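Local coordinates for 2'-5' RNA Ligase (Thermus thermophilus, PDB 1IUH), which belongs to the LigT-like branch of the 2H phosphoesterase clan, small two-lobed alpha/beta proteins named for a pair of histidine-containing sequence motifs, at residues L57-R62 with A107-L112; W89-E94 with V146-E151; E96-L101 with W152-F157. All coordinates share one frame; numbering follows the deposited sequence.

Contact 1 (L57-R62 with A107-L112); sequences LALGHR and AGVEEL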
ATOM      1  N   LEU A  57     -15.760  -6.771  -1.037  1.00 19.17           N
ATOM      2  CA  LEU A  57     -16.304  -5.861  -2.051  1.00 19.02           C
ATOM      3  C   LEU A  57     -17.293  -4.915  -1.421  1.00 18.89           C
ATOM      4  O   LEU A  57     -17.231  -3.686  -1.650  1.00 22.37           O
ATOM      5  CB  LEU A  57     -16.982  -6.645  -3.206  1.00 16.77           C
ATOM      6  CG  LEU A  57     -15.964  -7.373  -4.123  1.00 18.43           C
ATOM      7  CD1 LEU A  57     -16.660  -8.307  -5.130  1.00 18.29           C
ATOM      8  CD2 LEU A  57     -15.086  -6.347  -4.891  1.00 17.44           C
ATOM      9  N   ALA A  58     -18.183  -5.453  -0.598  1.00 17.55           N
ATOM     10  CA  ALA A  58     -19.198  -4.612   0.015  1.00 17.30           C
ATOM     11  C   ALA A  58     -18.555  -3.601   1.004  1.00 18.15           C
ATOM     12  O   ALA A  58     -18.918  -2.397   1.096  1.00 16.85           O
ATOM     13  CB  ALA A  58     -20.226  -5.508   0.689  1.00 16.82           C
ATOM     14  N   LEU A  59     -17.568  -4.107   1.726  1.00 18.32           N
ATOM     15  CA  LEU A  59     -16.852  -3.287   2.635  1.00 17.93           C
ATOM     16  C   LEU A  59     -16.238  -2.120   1.866  1.00 18.13           C
ATOM     17  O   LEU A  59     -16.298  -0.963   2.313  1.00 19.37           O
ATOM     18  CB  LEU A  59     -15.798  -4.098   3.318  1.00 18.32           C
ATOM     19  CG  LEU A  59     -14.979  -3.311   4.350  1.00 21.41           C
ATOM     20  CD1 LEU A  59     -15.886  -2.444   5.222  1.00 19.33           C
ATOM     21  CD2 LEU A  59     -14.227  -4.294   5.212  1.00 19.16           C
ATOM     22  N   GLY A  60     -15.707  -2.393   0.688  1.00 17.60           N
ATOM     23  CA  GLY A  60     -15.097  -1.310  -0.088  1.00 17.03           C
ATOM     24  C   GLY A  60     -16.146  -0.270  -0.500  1.00 19.95           C
ATOM     25  O   GLY A  60     -15.948   0.960  -0.329  1.00 17.15           O
ATOM     26  N   HIS A  61     -17.284  -0.754  -1.038  1.00 19.84           N
ATOM     27  CA  HIS A  61     -18.316   0.182  -1.456  1.00 19.67           C
ATOM     28  C   HIS A  61     -18.800   0.985  -0.255  1.00 20.06           C
ATOM     29  O   HIS A  61     -19.007   2.185  -0.359  1.00 20.12           O
ATOM     30  CB  HIS A  61     -19.505  -0.531  -2.137  1.00 17.55           C
ATOM     31  CG  HIS A  61     -19.138  -1.336  -3.347  1.00 16.31           C
ATOM     32  ND1 HIS A  61     -18.710  -0.763  -4.535  1.00 17.27           N
ATOM     33  CD2 HIS A  61     -19.160  -2.673  -3.560  1.00 13.26           C
ATOM     34  CE1 HIS A  61     -18.496  -1.715  -5.427  1.00 14.75           C
ATOM     35  NE2 HIS A  61     -18.759  -2.881  -4.857  1.00 16.90           N
ATOM     36  N   ARG A  62     -18.980   0.336   0.883  1.00 22.48           N
ATOM     37  CA  ARG A  62     -19.439   1.078   2.080  1.00 25.95           C
ATOM     38  C   ARG A  62     -18.473   2.214   2.479  1.00 25.91           C
ATOM     39  O   ARG A  62     -18.858   3.375   2.612  1.00 25.92           O
ATOM     40  CB  ARG A  62     -19.598   0.137   3.264  1.00 28.15           C
ATOM     41  CG  ARG A  62     -20.996  -0.161   3.554  1.00 35.64           C
ATOM     42  CD  ARG A  62     -21.095  -1.300   4.556  1.00 39.46           C
ATOM     43  NE  ARG A  62     -20.986  -0.814   5.920  1.00 43.73           N
ATOM     44  CZ  ARG A  62     -20.418  -1.485   6.919  1.00 46.54           C
ATOM     45  NH1 ARG A  62     -19.884  -2.697   6.697  1.00 47.67           N
ATOM     46  NH2 ARG A  62     -20.395  -0.941   8.145  1.00 46.10           N
ATOM     47  N   ALA A 107     -12.065  -2.336  10.852  1.00 22.07           N
ATOM     48  CA  ALA A 107     -13.332  -2.443  11.562  1.00 21.39           C
ATOM     49  C   ALA A 107     -14.314  -3.410  10.907  1.00 20.03           C
ATOM     50  O   ALA A 107     -14.931  -4.262  11.577  1.00 19.82           O
ATOM     51  CB  ALA A 107     -13.947  -1.056  11.661  1.00 20.88           C
ATOM     52  N   GLY A 108     -14.431  -3.264   9.587  1.00 19.90           N
ATOM     53  CA  GLY A 108     -15.305  -4.081   8.780  1.00 19.03           C
ATOM     54  C   GLY A 108     -14.858  -5.529   8.785  1.00 20.14           C
ATOM     55  O   GLY A 108     -15.694  -6.455   8.852  1.00 22.18           O
ATOM     56  N   VAL A 109     -13.550  -5.720   8.704  1.00 18.29           N
ATOM     57  CA  VAL A 109     -12.953  -7.043   8.709  1.00 19.28           C
ATOM     58  C   VAL A 109     -13.139  -7.659  10.064  1.00 20.76           C
ATOM     59  O   VAL A 109     -13.331  -8.843  10.168  1.00 22.27           O
ATOM     60  CB  VAL A 109     -11.413  -7.019   8.359  1.00 17.82           C
ATOM     61  CG1 VAL A 109     -10.833  -8.372   8.537  1.00 14.45           C
ATOM     62  CG2 VAL A 109     -11.196  -6.549   6.941  1.00 15.51           C
ATOM     63  N   GLU A 110     -13.092  -6.877  11.124  1.00 22.92           N
ATOM     64  CA  GLU A 110     -13.324  -7.467  12.438  1.00 23.83           C
ATOM     65  C   GLU A 110     -14.791  -7.945  12.556  1.00 25.60           C
ATOM     66  O   GLU A 110     -15.069  -9.085  12.975  1.00 22.94           O
ATOM     67  CB  GLU A 110     -12.986  -6.450  13.515  1.00 24.73           C
ATOM     68  CG  GLU A 110     -11.493  -6.084  13.517  1.00 24.63           C
ATOM     69  CD  GLU A 110     -11.162  -5.028  14.508  1.00 24.89           C
ATOM     70  OE1 GLU A 110     -11.896  -4.037  14.596  1.00 28.65           O
ATOM     71  OE2 GLU A 110     -10.154  -5.166  15.208  1.00 30.11           O
ATOM     72  N   GLU A 111     -15.724  -7.080  12.169  1.00 26.93           N
ATOM     73  CA  GLU A 111     -17.133  -7.452  12.226  1.00 28.72           C
ATOM     74  C   GLU A 111     -17.308  -8.765  11.517  1.00 28.52           C
ATOM     75  O   GLU A 111     -17.984  -9.679  11.990  1.00 30.25           O
ATOM     76  CB  GLU A 111     -18.003  -6.414  11.521  1.00 31.06           C
ATOM     77  CG  GLU A 111     -19.367  -6.938  11.216  1.00 37.23           C
ATOM     78  CD  GLU A 111     -20.482  -5.863  11.264  1.00 41.10           C
ATOM     79  OE1 GLU A 111     -20.576  -5.155  12.304  1.00 43.60           O
ATOM     80  OE2 GLU A 111     -21.275  -5.742  10.286  1.00 41.80           O
ATOM     81  N   LEU A 112     -16.655  -8.902  10.385  1.00 26.82           N
ATOM     82  CA  LEU A 112     -16.847 -10.112   9.630  1.00 24.14           C
ATOM     83  C   LEU A 112     -16.075 -11.305  10.119  1.00 24.00           C
ATOM     84  O   LEU A 112     -16.480 -12.431   9.933  1.00 22.40           O
ATOM     85  CB  LEU A 112     -16.463  -9.867   8.184  1.00 24.74           C
ATOM     86  CG  LEU A 112     -16.398 -11.176   7.401  1.00 24.51           C
ATOM     87  CD1 LEU A 112     -17.675 -11.317   6.555  1.00 22.57           C
ATOM     88  CD2 LEU A 112     -15.173 -11.179   6.539  1.00 23.65           C
TER
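Leu59 of the helix segment 57-62 reaches across to Gly108 and Val109 of segment 107-112, and its isobutyl group makes nearly the whole contact. The two segments come closest here, with the CA atoms of Leu59 and Gly108 6.4 Å apart. From CB, which points at the other helix, the side chain extends with CG anti to the backbone N (chi1 -179°). This carries CG straight out to 4.5 Å from Gly108 CA, and the branch then opens as a fork against the backbone of the partner. One prong, CD1, rests 4.0 Å from Gly108 CA. The other, CD2, comes in more closely, 3.7 Å from Gly108 CA, and also lies 3.8 Å from Val109 N, at the peptide that joins the two residues. CD2 also meets the CG2 methyl of Val109 at 4.2 Å, the one place where side chain touches side chain. Both methyls can lie on the main chain because Gly108 has no side chain to stand between the helices. Val109, buried beside this fork, is also packed by Tyr56 and by Leu43 and Leu45 of strand 39-47. Toward the surface, Arg62 NH1 and Glu111 OE2 stand 4.9 Å apart, opposite charges that do not touch but may attract weakly over that distance. The contact is therefore dispersive: methyl groups against backbone atoms and one other methyl, with little directional chemistry, so that the fit of the leucine fork to the glycine surface probably governs how closely the two segments approach.

Contact 2 (W89-E94 with V146-E151); sequences WFAKAE and VLFGLE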
ATOM      1  N   TRP A  89      12.903  -0.468   0.957  1.00 29.21           N
ATOM      2  CA  TRP A  89      13.134   0.951   0.822  1.00 28.93           C
ATOM      3  C   TRP A  89      11.772   1.514   0.406  1.00 29.51           C
ATOM      4  O   TRP A  89      11.229   1.083  -0.621  1.00 31.44           O
ATOM      5  CB  TRP A  89      14.168   1.255  -0.251  1.00 26.76           C
ATOM      6  CG  TRP A  89      14.476   2.733  -0.309  1.00 26.26           C
ATOM      7  CD1 TRP A  89      14.631   3.579   0.761  1.00 27.00           C
ATOM      8  CD2 TRP A  89      14.773   3.502  -1.466  1.00 24.14           C
ATOM      9  NE1 TRP A  89      15.016   4.814   0.336  1.00 24.78           N
ATOM     10  CE2 TRP A  89      15.114   4.801  -1.028  1.00 24.75           C
ATOM     11  CE3 TRP A  89      14.792   3.224  -2.844  1.00 25.02           C
ATOM     12  CZ2 TRP A  89      15.480   5.845  -1.928  1.00 24.04           C
ATOM     13  CZ3 TRP A  89      15.160   4.273  -3.746  1.00 24.46           C
ATOM     14  CH2 TRP A  89      15.500   5.558  -3.267  1.00 22.32           C
ATOM     15  N   PHE A  90      11.249   2.486   1.171  1.00 27.08           N
ATOM     16  CA  PHE A  90       9.942   3.066   0.901  1.00 25.26           C
ATOM     17  C   PHE A  90       9.847   4.553   1.045  1.00 24.27           C
ATOM     18  O   PHE A  90      10.654   5.204   1.676  1.00 22.94           O
ATOM     19  CB  PHE A  90       8.874   2.452   1.838  1.00 24.64           C
ATOM     20  CG  PHE A  90       9.162   2.680   3.330  1.00 23.92           C
ATOM     21  CD1 PHE A  90       8.930   3.914   3.924  1.00 22.33           C
ATOM     22  CD2 PHE A  90       9.793   1.695   4.093  1.00 23.28           C
ATOM     23  CE1 PHE A  90       9.319   4.161   5.220  1.00 21.74           C
ATOM     24  CE2 PHE A  90      10.194   1.948   5.414  1.00 20.23           C
ATOM     25  CZ  PHE A  90       9.963   3.153   5.968  1.00 20.85           C
ATOM     26  N   ALA A  91       8.791   5.091   0.474  1.00 25.31           N
ATOM     27  CA  ALA A  91       8.566   6.500   0.615  1.00 26.23           C
ATOM     28  C   ALA A  91       7.480   6.682   1.707  1.00 25.93           C
ATOM     29  O   ALA A  91       6.555   5.873   1.786  1.00 25.72           O
ATOM     30  CB  ALA A  91       8.097   7.069  -0.715  1.00 24.84           C
ATOM     31  N   LYS A  92       7.595   7.729   2.541  1.00 26.55           N
ATOM     32  CA  LYS A  92       6.567   8.026   3.542  1.00 25.66           C
ATOM     33  C   LYS A  92       5.554   8.993   2.883  1.00 26.11           C
ATOM     34  O   LYS A  92       5.918   9.950   2.197  1.00 25.51           O
ATOM     35  CB  LYS A  92       7.149   8.648   4.849  1.00 25.93           C
ATOM     36  CG  LYS A  92       8.213   7.797   5.653  1.00 29.88           C
ATOM     37  CD  LYS A  92       8.351   8.195   7.168  1.00 32.36           C
ATOM     38  CE  LYS A  92       9.836   8.492   7.682  1.00 35.20           C
ATOM     39  NZ  LYS A  92      10.691   7.380   8.301  1.00 36.11           N
ATOM     40  N   ALA A  93       4.271   8.708   3.050  1.00 26.56           N
ATOM     41  CA  ALA A  93       3.221   9.581   2.526  1.00 27.08           C
ATOM     42  C   ALA A  93       2.421   9.891   3.776  1.00 27.01           C
ATOM     43  O   ALA A  93       2.539   9.164   4.755  1.00 27.54           O
ATOM     44  CB  ALA A  93       2.352   8.854   1.533  1.00 26.33           C
ATOM     45  N   GLU A  94       1.623  10.948   3.765  1.00 27.27           N
ATOM     46  CA  GLU A  94       0.838  11.273   4.954  1.00 28.14           C
ATOM     47  C   GLU A  94      -0.489  11.926   4.639  1.00 26.95           C
ATOM     48  O   GLU A  94      -0.620  12.630   3.636  1.00 27.87           O
ATOM     49  CB  GLU A  94       1.643  12.183   5.883  1.00 30.73           C
ATOM     50  CG  GLU A  94       1.573  13.646   5.545  1.00 35.10           C
ATOM     51  CD  GLU A  94       2.511  14.481   6.418  1.00 39.44           C
ATOM     52  OE1 GLU A  94       2.461  14.288   7.666  1.00 38.57           O
ATOM     53  OE2 GLU A  94       3.284  15.317   5.846  1.00 39.89           O
ATOM     54  N   VAL A 146      15.457  10.793   0.418  1.00 40.14           N
ATOM     55  CA  VAL A 146      14.942  11.502  -0.752  1.00 39.87           C
ATOM     56  C   VAL A 146      13.712  12.302  -0.282  1.00 40.58           C
ATOM     57  O   VAL A 146      12.701  11.693   0.123  1.00 39.98           O
ATOM     58  CB  VAL A 146      14.461  10.562  -1.903  1.00 37.89           C
ATOM     59  CG1 VAL A 146      13.724  11.390  -2.955  1.00 36.18           C
ATOM     60  CG2 VAL A 146      15.623   9.878  -2.567  1.00 37.37           C
ATOM     61  N   LEU A 147      13.802  13.639  -0.307  1.00 40.15           N
ATOM     62  CA  LEU A 147      12.669  14.482   0.095  1.00 40.86           C
ATOM     63  C   LEU A 147      11.789  14.711  -1.086  1.00 40.79           C
ATOM     64  O   LEU A 147      12.286  14.939  -2.192  1.00 41.28           O
ATOM     65  CB  LEU A 147      13.137  15.816   0.616  1.00 41.38           C
ATOM     66  CG  LEU A 147      14.085  15.564   1.777  1.00 44.04           C
ATOM     67  CD1 LEU A 147      14.284  16.889   2.557  1.00 45.53           C
ATOM     68  CD2 LEU A 147      13.493  14.461   2.705  1.00 45.24           C
ATOM     69  N   PHE A 148      10.480  14.664  -0.877  1.00 40.66           N
ATOM     70  CA  PHE A 148       9.585  14.847  -2.016  1.00 41.02           C
ATOM     71  C   PHE A 148       8.763  16.142  -2.085  1.00 41.93           C
ATOM     72  O   PHE A 148       8.780  16.837  -3.124  1.00 41.76           O
ATOM     73  CB  PHE A 148       8.615  13.679  -2.110  1.00 39.77           C
ATOM     74  CG  PHE A 148       9.274  12.347  -2.273  1.00 38.30           C
ATOM     75  CD1 PHE A 148       9.541  11.555  -1.173  1.00 36.12           C
ATOM     76  CD2 PHE A 148       9.547  11.839  -3.551  1.00 38.15           C
ATOM     77  CE1 PHE A 148      10.068  10.256  -1.336  1.00 36.34           C
ATOM     78  CE2 PHE A 148      10.069  10.541  -3.714  1.00 36.76           C
ATOM     79  CZ  PHE A 148      10.325   9.751  -2.593  1.00 35.23           C
ATOM     80  N   GLY A 149       8.028  16.421  -0.989  1.00 41.67           N
ATOM     81  CA  GLY A 149       7.149  17.580  -0.907  1.00 40.74           C
ATOM     82  C   GLY A 149       6.270  17.619  -2.137  1.00 40.97           C
ATOM     83  O   GLY A 149       6.387  18.507  -2.978  1.00 43.68           O
ATOM     84  N   LEU A 150       5.400  16.637  -2.288  1.00 38.37           N
ATOM     85  CA  LEU A 150       4.528  16.600  -3.449  1.00 35.39           C
ATOM     86  C   LEU A 150       3.105  16.239  -2.984  1.00 33.78           C
ATOM     87  O   LEU A 150       2.905  15.170  -2.432  1.00 33.84           O
ATOM     88  CB  LEU A 150       5.040  15.574  -4.457  1.00 33.86           C
ATOM     89  CG  LEU A 150       4.005  15.113  -5.499  1.00 35.98           C
ATOM     90  CD1 LEU A 150       3.484  16.330  -6.276  1.00 33.95           C
ATOM     91  CD2 LEU A 150       4.582  14.062  -6.442  1.00 35.04           C
ATOM     92  N   GLU A 151       2.131  17.118  -3.240  1.00 31.32           N
ATOM     93  CA  GLU A 151       0.744  16.894  -2.825  1.00 28.95           C
ATOM     94  C   GLU A 151      -0.039  16.337  -3.995  1.00 26.51           C
ATOM     95  O   GLU A 151       0.218  16.655  -5.128  1.00 27.43           O
ATOM     96  CB  GLU A 151       0.082  18.209  -2.328  1.00 27.33           C
ATOM     97  CG  GLU A 151      -1.202  18.000  -1.506  1.00 32.70           C
ATOM     98  CD  GLU A 151      -1.996  19.307  -1.123  1.00 34.54           C
ATOM     99  OE1 GLU A 151      -1.527  20.152  -0.330  1.00 34.37           O
ATOM    100  OE2 GLU A 151      -3.123  19.484  -1.627  1.00 35.58           O
TER
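Val146 opens the second segment by presenting its CG2 methyl to the indole of Trp89, 4.1 Å from CZ2. The methyl meets the rim of the ring near its plane, and the two side chains cross at about a right angle. The backbone N of Val146 is held by Thr77 OG1. Its other methyl, CG1, is anti to the backbone N (chi1 170°) and turns along its own segment, where it sits 3.7 Å above one face of the Phe148 ring, displaced toward the rim. One valine thus bridges the two aromatic residues. Phe148 follows with its ring directed at strand 88-94, and meets the methyl of Ala91 obliquely: CE1 is 3.8 Å and CZ 4.0 Å from Ala91 CB. Gly149, with its positive phi of 50°, and Leu150 together face Leu74 in a G1 beta bulge, at which the segment passes from loop into strand. Glu151 then extends toward Arg71 and Arg73, making only long, weak ion pairs. Strand 70-80 runs between the two partners in the antiparallel sheet, paired with 88-94 on one side and with 150-164 on the other, so the side chains meet across it. Tyr79 stacks on Trp89, while helix 11-21 covers the apolar patch by placing Leu17 against both Ala91 and Phe148, and Ala20 against Phe148.

Contact 3 (E96-L101 with W152-F157); sequences EGFLRL and WPVEGF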
ATOM      1  N   GLU A  96      -4.555  12.212   7.035  1.00 27.75           N
ATOM      2  CA  GLU A  96      -5.574  11.651   7.915  1.00 29.74           C
ATOM      3  C   GLU A  96      -6.412  10.568   7.187  1.00 28.79           C
ATOM      4  O   GLU A  96      -6.767   9.506   7.760  1.00 27.45           O
ATOM      5  CB  GLU A  96      -6.517  12.759   8.313  1.00 32.83           C
ATOM      6  CG  GLU A  96      -6.419  13.112   9.761  1.00 40.09           C
ATOM      7  CD  GLU A  96      -6.746  11.946  10.653  1.00 42.43           C
ATOM      8  OE1 GLU A  96      -5.793  11.393  11.290  1.00 44.19           O
ATOM      9  OE2 GLU A  96      -7.959  11.590  10.697  1.00 43.80           O
ATOM     10  N   GLY A  97      -6.738  10.899   5.933  1.00 26.80           N
ATOM     11  CA  GLY A  97      -7.535  10.046   5.083  1.00 26.18           C
ATOM     12  C   GLY A  97      -7.031   8.619   4.987  1.00 25.76           C
ATOM     13  O   GLY A  97      -7.884   7.714   4.973  1.00 25.40           O
ATOM     14  N   PHE A  98      -5.703   8.411   4.906  1.00 22.80           N
ATOM     15  CA  PHE A  98      -5.184   7.056   4.844  1.00 22.51           C
ATOM     16  C   PHE A  98      -5.514   6.355   6.129  1.00 23.54           C
ATOM     17  O   PHE A  98      -5.913   5.189   6.120  1.00 24.77           O
ATOM     18  CB  PHE A  98      -3.658   6.978   4.673  1.00 20.49           C
ATOM     19  CG  PHE A  98      -3.159   7.532   3.389  1.00 18.48           C
ATOM     20  CD1 PHE A  98      -2.104   8.458   3.392  1.00 15.97           C
ATOM     21  CD2 PHE A  98      -3.764   7.163   2.154  1.00 17.14           C
ATOM     22  CE1 PHE A  98      -1.647   9.019   2.177  1.00 17.01           C
ATOM     23  CE2 PHE A  98      -3.314   7.724   0.926  1.00 17.78           C
ATOM     24  CZ  PHE A  98      -2.246   8.659   0.932  1.00 15.40           C
ATOM     25  N   LEU A  99      -5.347   7.054   7.241  1.00 24.79           N
ATOM     26  CA  LEU A  99      -5.598   6.418   8.523  1.00 24.70           C
ATOM     27  C   LEU A  99      -7.075   6.133   8.646  1.00 22.94           C
ATOM     28  O   LEU A  99      -7.434   5.057   9.087  1.00 22.88           O
ATOM     29  CB  LEU A  99      -5.116   7.282   9.701  1.00 27.58           C
ATOM     30  CG  LEU A  99      -3.672   7.826   9.944  1.00 31.41           C
ATOM     31  CD1 LEU A  99      -2.584   7.154   9.098  1.00 32.39           C
ATOM     32  CD2 LEU A  99      -3.651   9.332   9.661  1.00 31.57           C
ATOM     33  N   ARG A 100      -7.931   7.069   8.242  1.00 21.28           N
ATOM     34  CA  ARG A 100      -9.394   6.839   8.316  1.00 20.34           C
ATOM     35  C   ARG A 100      -9.818   5.607   7.456  1.00 19.41           C
ATOM     36  O   ARG A 100     -10.549   4.709   7.913  1.00 19.03           O
ATOM     37  CB  ARG A 100     -10.201   8.103   7.916  1.00 19.74           C
ATOM     38  CG  ARG A 100     -10.089   9.281   8.901  1.00 20.11           C
ATOM     39  CD  ARG A 100     -10.763  10.543   8.385  1.00 20.38           C
ATOM     40  NE  ARG A 100     -12.213  10.414   8.255  1.00 23.59           N
ATOM     41  CZ  ARG A 100     -13.104  10.449   9.269  1.00 26.32           C
ATOM     42  NH1 ARG A 100     -12.733  10.639  10.532  1.00 26.32           N
ATOM     43  NH2 ARG A 100     -14.390  10.217   9.041  1.00 25.83           N
ATOM     44  N   LEU A 101      -9.334   5.515   6.232  1.00 18.12           N
ATOM     45  CA  LEU A 101      -9.684   4.314   5.459  1.00 19.44           C
ATOM     46  C   LEU A 101      -9.104   3.028   6.094  1.00 19.93           C
ATOM     47  O   LEU A 101      -9.741   1.985   6.107  1.00 21.46           O
ATOM     48  CB  LEU A 101      -9.208   4.433   4.001  1.00 18.05           C
ATOM     49  CG  LEU A 101      -9.915   5.514   3.178  1.00 17.50           C
ATOM     50  CD1 LEU A 101      -9.294   5.548   1.748  1.00 18.45           C
ATOM     51  CD2 LEU A 101     -11.418   5.250   3.153  1.00 15.64           C
ATOM     52  N   TRP A 152      -0.972  15.460  -3.731  1.00 24.05           N
ATOM     53  CA  TRP A 152      -1.785  14.963  -4.813  1.00 22.63           C
ATOM     54  C   TRP A 152      -3.151  14.613  -4.233  1.00 23.01           C
ATOM     55  O   TRP A 152      -3.290  14.426  -3.020  1.00 25.20           O
ATOM     56  CB  TRP A 152      -1.111  13.763  -5.476  1.00 17.70           C
ATOM     57  CG  TRP A 152      -1.467  12.444  -4.923  1.00 18.58           C
ATOM     58  CD1 TRP A 152      -2.407  11.586  -5.420  1.00 16.23           C
ATOM     59  CD2 TRP A 152      -0.759  11.715  -3.912  1.00 17.90           C
ATOM     60  NE1 TRP A 152      -2.305  10.378  -4.811  1.00 15.46           N
ATOM     61  CE2 TRP A 152      -1.311  10.413  -3.883  1.00 16.91           C
ATOM     62  CE3 TRP A 152       0.293  12.034  -3.034  1.00 18.78           C
ATOM     63  CZ2 TRP A 152      -0.850   9.414  -3.017  1.00 18.07           C
ATOM     64  CZ3 TRP A 152       0.759  11.060  -2.173  1.00 18.34           C
ATOM     65  CH2 TRP A 152       0.195   9.757  -2.164  1.00 19.66           C
ATOM     66  N   PRO A 153      -4.175  14.538  -5.080  1.00 23.47           N
ATOM     67  CA  PRO A 153      -5.571  14.210  -4.716  1.00 22.78           C
ATOM     68  C   PRO A 153      -5.849  12.723  -4.636  1.00 22.38           C
ATOM     69  O   PRO A 153      -5.756  12.061  -5.651  1.00 24.50           O
ATOM     70  CB  PRO A 153      -6.399  14.830  -5.887  1.00 22.21           C
ATOM     71  CG  PRO A 153      -5.477  15.916  -6.446  1.00 22.97           C
ATOM     72  CD  PRO A 153      -4.128  15.171  -6.413  1.00 23.57           C
ATOM     73  N   VAL A 154      -6.218  12.172  -3.485  1.00 22.63           N
ATOM     74  CA  VAL A 154      -6.560  10.715  -3.427  1.00 21.69           C
ATOM     75  C   VAL A 154      -8.062  10.613  -3.626  1.00 21.27           C
ATOM     76  O   VAL A 154      -8.815  11.098  -2.788  1.00 20.94           O
ATOM     77  CB  VAL A 154      -6.187  10.067  -2.060  1.00 21.05           C
ATOM     78  CG1 VAL A 154      -6.587   8.631  -2.044  1.00 19.67           C
ATOM     79  CG2 VAL A 154      -4.674  10.206  -1.792  1.00 20.03           C
ATOM     80  N   GLU A 155      -8.481   9.993  -4.734  1.00 22.29           N
ATOM     81  CA  GLU A 155      -9.888   9.851  -5.128  1.00 21.86           C
ATOM     82  C   GLU A 155     -10.506   8.492  -4.961  1.00 22.38           C
ATOM     83  O   GLU A 155     -11.702   8.322  -5.219  1.00 21.63           O
ATOM     84  CB  GLU A 155     -10.052  10.204  -6.573  1.00 22.71           C
ATOM     85  CG  GLU A 155      -9.059  11.165  -6.986  1.00 27.30           C
ATOM     86  CD  GLU A 155      -9.661  12.497  -7.251  1.00 30.51           C
ATOM     87  OE1 GLU A 155     -10.613  12.853  -6.499  1.00 31.62           O
ATOM     88  OE2 GLU A 155      -9.170  13.176  -8.205  1.00 32.47           O
ATOM     89  N   GLY A 156      -9.718   7.500  -4.564  1.00 22.78           N
ATOM     90  CA  GLY A 156     -10.306   6.180  -4.389  1.00 21.09           C
ATOM     91  C   GLY A 156      -9.261   5.138  -4.119  1.00 20.39           C
ATOM     92  O   GLY A 156      -8.090   5.461  -4.010  1.00 21.58           O
ATOM     93  N   PHE A 157      -9.680   3.890  -3.984  1.00 20.10           N
ATOM     94  CA  PHE A 157      -8.731   2.812  -3.705  1.00 20.26           C
ATOM     95  C   PHE A 157      -9.264   1.510  -4.285  1.00 20.22           C
ATOM     96  O   PHE A 157     -10.340   1.487  -4.880  1.00 21.55           O
ATOM     97  CB  PHE A 157      -8.523   2.697  -2.210  1.00 17.81           C
ATOM     98  CG  PHE A 157      -9.769   2.369  -1.476  1.00 19.37           C
ATOM     99  CD1 PHE A 157     -10.014   1.052  -1.013  1.00 17.84           C
ATOM    100  CD2 PHE A 157     -10.757   3.350  -1.277  1.00 16.31           C
ATOM    101  CE1 PHE A 157     -11.252   0.734  -0.362  1.00 16.83           C
ATOM    102  CE2 PHE A 157     -11.981   3.029  -0.639  1.00 16.48           C
ATOM    103  CZ  PHE A 157     -12.230   1.722  -0.185  1.00 14.41           C
TER
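The first turns of helix 96-113 lie over strand 150-164 at a distance set by side chains, the nearest CA atoms, those of Leu101 and Phe157, being 9.3 Å apart. Phe98 does most of the reaching. Its CB does not point at the strand, but the ring swings there with CG anti to the carbonyl carbon (chi1 -65°). Its CZ end comes 4.1 Å from Trp152 CH2, which lies at the phenyl edge near the ring plane, and the two side chains cross roughly at a right angle. Val154 CG2 fits beside this pair: it is 3.9 Å from Phe98 CE2, approached obliquely, and it also rests 3.6 Å above one face of the Trp152 indole, offset toward the rim. This strand joins the two lobes of the LigT fold. Trp152 and Val154 pair with Ala72 and Phe70 of strand 70-80, whereas beyond the break at Glu155 the backbone of Phe157 pairs with Phe177 of strand 169-178. The helix spans both parts. One turn after Phe98, Leu101 sends CD1 to within 4.0 Å of Phe157 CD2, meeting that ring at a slant. Phe70 meets Phe98 edge-to-face, and strand 39-47 adds Leu42, which touches both phenylalanines, and Leu40, the middle residue of a His-Leu-Thr sequence matching the signature of the 2H clan.

In the fold
Contact 3 lies between the other two, its centre about 16 Å from that of contact 1 and about 15 Å from that of contact 2; the centres of contacts 1 and 2 are about 29 Å apart, on opposite sides of the chain's centre. Helix 96-113 serves contacts 1 and 3, and strand 150-164 serves contacts 2 and 3. Gly60 O packs 3.8 Å from Phe157 CZ, and Ala93 CB lies 4.1 Å from Phe98 CE1, so van der Waals contact continues from one to the next. The segments come in the order 57-62, 89-94, 96-101, 107-112, 146-151, 152-157, so each contact's halves alternate with the others'. Like strands 2-8 and 70-80, both paired with 150-164, they bring distant parts of the chain together.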